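Local coordinates for D7 protein (Anopheles stephensi, PDB 3NHT) that binds host cysteinyl leukotrienes and stable analogues of thromboxane A2, sequestering mediators of the host response to a mosquito's blood feeding, at residues D7-L12 with E147-G152. Sequence-based numbering, arbitrary orientation.
Sequences DAEQAL and EIKQKG. With U46 ((5E)-7-{6-[(1E)-3-hydroxyoct-1-enyl]-2-oxabicyclo[2.2.1]hept-5-yl}hept-5-enoic acid), chain B.
Ile-148 packs from segment 147-152, in the loop between helices 135-144 and 155-163, against the capping box that starts helix 8-22. Its CD1 covers the cap residue, 3.7 Å from Asp-7 CB, while CG2 presses on Glu-9 CB at 3.5 Å; CG2 is the branch anti to the backbone N, while CG1, anti to the carbonyl carbon, carries CD1 to the cap.

The box itself is reciprocal: Gln-10 N donates to Asp-7 OD1 (2.9 Å), nearly along the C-O axis, and Asp-7 N donates to Gln-10 OE1 in an almost straight N-H...O bond (175°).

The charged ends of Glu-9 and Lys-149 do not meet. Glu-9 CG rests 4.1 Å from Lys-149 CE, yet Glu-9 OE2 makes a salt bridge to Arg-198 and a hydrogen bond with Tyr-268 OH. Bends at chi3 and chi4 fold Lys-149 over; NZ donates to Gln-150 O at 2.9 Å, from above the carbonyl plane, and is hydrogen-bonded to Ser-265 O and Glu-153 O.

The far end opens on the eicosanoid pocket. The Leu-12 and Lys-151 side chains cross at about a right angle, CD2 lying 4.0 Å from Lys-151 CG, while Leu-12 CD1 touches CAR of the thromboxane analogue U46. Lys-151 bends at chi3 (-67°), bringing CD and CE up to both carboxylate oxygens and NZ to OAY, to which it donates at 2.7 Å.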
loop_
_atom_site.group_PDB
_atom_site.type_symbol
_atom_site.label_atom_id
_atom_site.label_comp_id
_atom_site.label_asym_id
_atom_site.label_seq_id
_atom_site.Cartn_x
_atom_site.Cartn_y
_atom_site.Cartn_z
ATOM N N ASP A 7 -9.396 2.366 5.125
ATOM C CA ASP A 7 -9.453 3.800 4.864
ATOM C C ASP A 7 -8.941 4.160 3.462
ATOM O O ASP A 7 -8.575 3.280 2.685
ATOM C CB ASP A 7 -8.756 4.600 5.986
ATOM C CG ASP A 7 -7.227 4.498 5.957
ATOM O OD1 ASP A 7 -6.628 4.328 4.876
ATOM O OD2 ASP A 7 -6.612 4.633 7.045
ATOM N N ALA A 8 -8.932 5.447 3.128
ATOM C CA ALA A 8 -8.578 5.854 1.764
ATOM C C ALA A 8 -7.135 5.534 1.380
ATOM O O ALA A 8 -6.878 5.184 0.226
ATOM C CB ALA A 8 -8.870 7.342 1.549
ATOM N N GLU A 9 -6.202 5.671 2.324
ATOM C CA GLU A 9 -4.803 5.336 2.054
ATOM C C GLU A 9 -4.654 3.829 1.844
ATOM O O GLU A 9 -3.905 3.392 0.971
ATOM C CB GLU A 9 -3.921 5.798 3.217
ATOM C CG GLU A 9 -2.426 5.422 3.094
ATOM C CD GLU A 9 -2.090 3.984 3.493
ATOM O OE1 GLU A 9 -2.723 3.429 4.413
ATOM O OE2 GLU A 9 -1.170 3.402 2.878
ATOM N N GLN A 10 -5.373 3.038 2.639
ATOM C CA GLN A 10 -5.264 1.585 2.551
ATOM C C GLN A 10 -5.805 1.087 1.221
ATOM O O GLN A 10 -5.212 0.204 0.594
ATOM C CB GLN A 10 -6.000 0.920 3.706
ATOM C CG GLN A 10 -5.346 1.150 5.055
ATOM C CD GLN A 10 -6.203 0.570 6.154
ATOM O OE1 GLN A 10 -7.209 1.141 6.528
ATOM N NE2 GLN A 10 -5.835 -0.614 6.631
ATOM N N ALA A 11 -6.902 1.689 0.767
ATOM C CA ALA A 11 -7.445 1.349 -0.546
ATOM C C ALA A 11 -6.506 1.794 -1.680
ATOM O O ALA A 11 -6.251 1.011 -2.612
ATOM C CB ALA A 11 -8.836 1.948 -0.714
ATOM N N LEU A 12 -5.985 3.021 -1.595
ATOM C CA LEU A 12 -5.072 3.516 -2.627
ATOM C C LEU A 12 -3.825 2.639 -2.724
ATOM O O LEU A 12 -3.324 2.377 -3.825
ATOM C CB LEU A 12 -4.687 4.974 -2.358
ATOM C CG LEU A 12 -4.041 5.722 -3.530
ATOM C CD1 LEU A 12 -5.025 5.892 -4.696
ATOM C CD2 LEU A 12 -3.526 7.083 -3.085
ATOM N N GLU A 147 -5.873 12.081 10.523
ATOM C CA GLU A 147 -4.873 11.114 10.987
ATOM C C GLU A 147 -4.473 10.034 9.970
ATOM O O GLU A 147 -3.675 9.157 10.298
ATOM C CB GLU A 147 -5.282 10.494 12.331
ATOM C CG GLU A 147 -5.113 11.458 13.504
ATOM C CD GLU A 147 -3.716 12.058 13.554
ATOM O OE1 GLU A 147 -2.770 11.323 13.909
ATOM O OE2 GLU A 147 -3.555 13.248 13.207
ATOM N N ILE A 148 -5.020 10.111 8.757
ATOM C CA ILE A 148 -4.613 9.246 7.635
ATOM C C ILE A 148 -3.476 9.932 6.875
ATOM O O ILE A 148 -3.554 11.134 6.606
ATOM C CB ILE A 148 -5.780 9.038 6.611
ATOM C CG1 ILE A 148 -7.032 8.468 7.290
ATOM C CG2 ILE A 148 -5.322 8.163 5.432
ATOM C CD1 ILE A 148 -8.189 8.272 6.339
ATOM N N LYS A 149 -2.442 9.179 6.501
ATOM C CA LYS A 149 -1.386 9.717 5.637
ATOM C C LYS A 149 -1.988 10.236 4.322
ATOM O O LYS A 149 -2.701 9.503 3.644
ATOM C CB LYS A 149 -0.319 8.652 5.355
ATOM C CG LYS A 149 0.878 9.210 4.582
ATOM C CD LYS A 149 1.597 8.145 3.771
ATOM C CE LYS A 149 0.863 7.848 2.474
ATOM N NZ LYS A 149 1.128 8.859 1.389
ATOM N N GLN A 150 -1.684 11.492 3.979
ATOM C CA GLN A 150 -2.214 12.140 2.767
ATOM C C GLN A 150 -1.413 11.780 1.521
ATOM O O GLN A 150 -0.253 11.383 1.616
ATOM C CB GLN A 150 -2.160 13.664 2.881
ATOM C CG GLN A 150 -2.637 14.291 4.159
ATOM C CD GLN A 150 -2.640 15.809 4.044
ATOM O OE1 GLN A 150 -1.698 16.484 4.471
ATOM N NE2 GLN A 150 -3.678 16.349 3.419
ATOM N N LYS A 151 -2.015 11.973 0.345
ATOM C CA LYS A 151 -1.243 11.947 -0.895
ATOM C C LYS A 151 -0.250 13.107 -0.823
ATOM O O LYS A 151 -0.569 14.178 -0.295
ATOM C CB LYS A 151 -2.132 12.128 -2.131
ATOM C CG LYS A 151 -3.117 10.997 -2.425
ATOM C CD LYS A 151 -3.751 11.197 -3.805
ATOM C CE LYS A 151 -4.643 12.427 -3.831
ATOM N NZ LYS A 151 -5.004 12.843 -5.221
ATOM N N GLY A 152 0.949 12.882 -1.336
ATOM C CA GLY A 152 2.003 13.885 -1.283
ATOM C C GLY A 152 2.828 13.869 -0.008
ATOM O O GLY A 152 3.850 14.537 0.066
HETATM O OAX U46 B . -7.031 10.082 -4.143
HETATM C CAW U46 B . -6.787 9.772 -5.486
HETATM O OAY U46 B . -6.053 10.612 -6.312
HETATM C CAR U46 B . -7.315 8.471 -6.123
HETATM C CAQ U46 B . -8.480 7.917 -5.300
HETATM C CAP U46 B . -8.916 6.591 -5.931
HETATM C CAO U46 B . -9.593 6.916 -7.269
HETATM C CAN U46 B . -9.626 5.849 -8.238
HETATM C CAF U46 B . -9.042 4.438 -8.045
HETATM C CAD U46 B . -8.330 4.070 -9.356
HETATM C CAC U46 B . -7.171 5.017 -9.692
HETATM C CAB U46 B . -6.004 4.212 -10.188
HETATM C CAT U46 B . -6.077 4.953 -8.638
HETATM O OAS U46 B . -5.446 3.601 -8.420
HETATM C CAA U46 B . -6.091 2.814 -9.562
HETATM C CAE U46 B . -7.589 2.719 -9.283
HETATM C CAG U46 B . -8.278 1.647 -10.128
HETATM C CAH U46 B . -9.187 0.745 -9.495
HETATM C CAI U46 B . -9.884 -0.279 -10.378
HETATM O OAU U46 B . -9.174 -0.702 -11.652
HETATM C CAJ U46 B . -10.498 -1.450 -9.637
HETATM C CAK U46 B . -11.405 -2.348 -10.478
HETATM C CAL U46 B . -12.015 -3.578 -9.810
HETATM C CAM U46 B . -11.088 -4.717 -9.399
HETATM C CAV U46 B . -11.747 -5.902 -8.677
#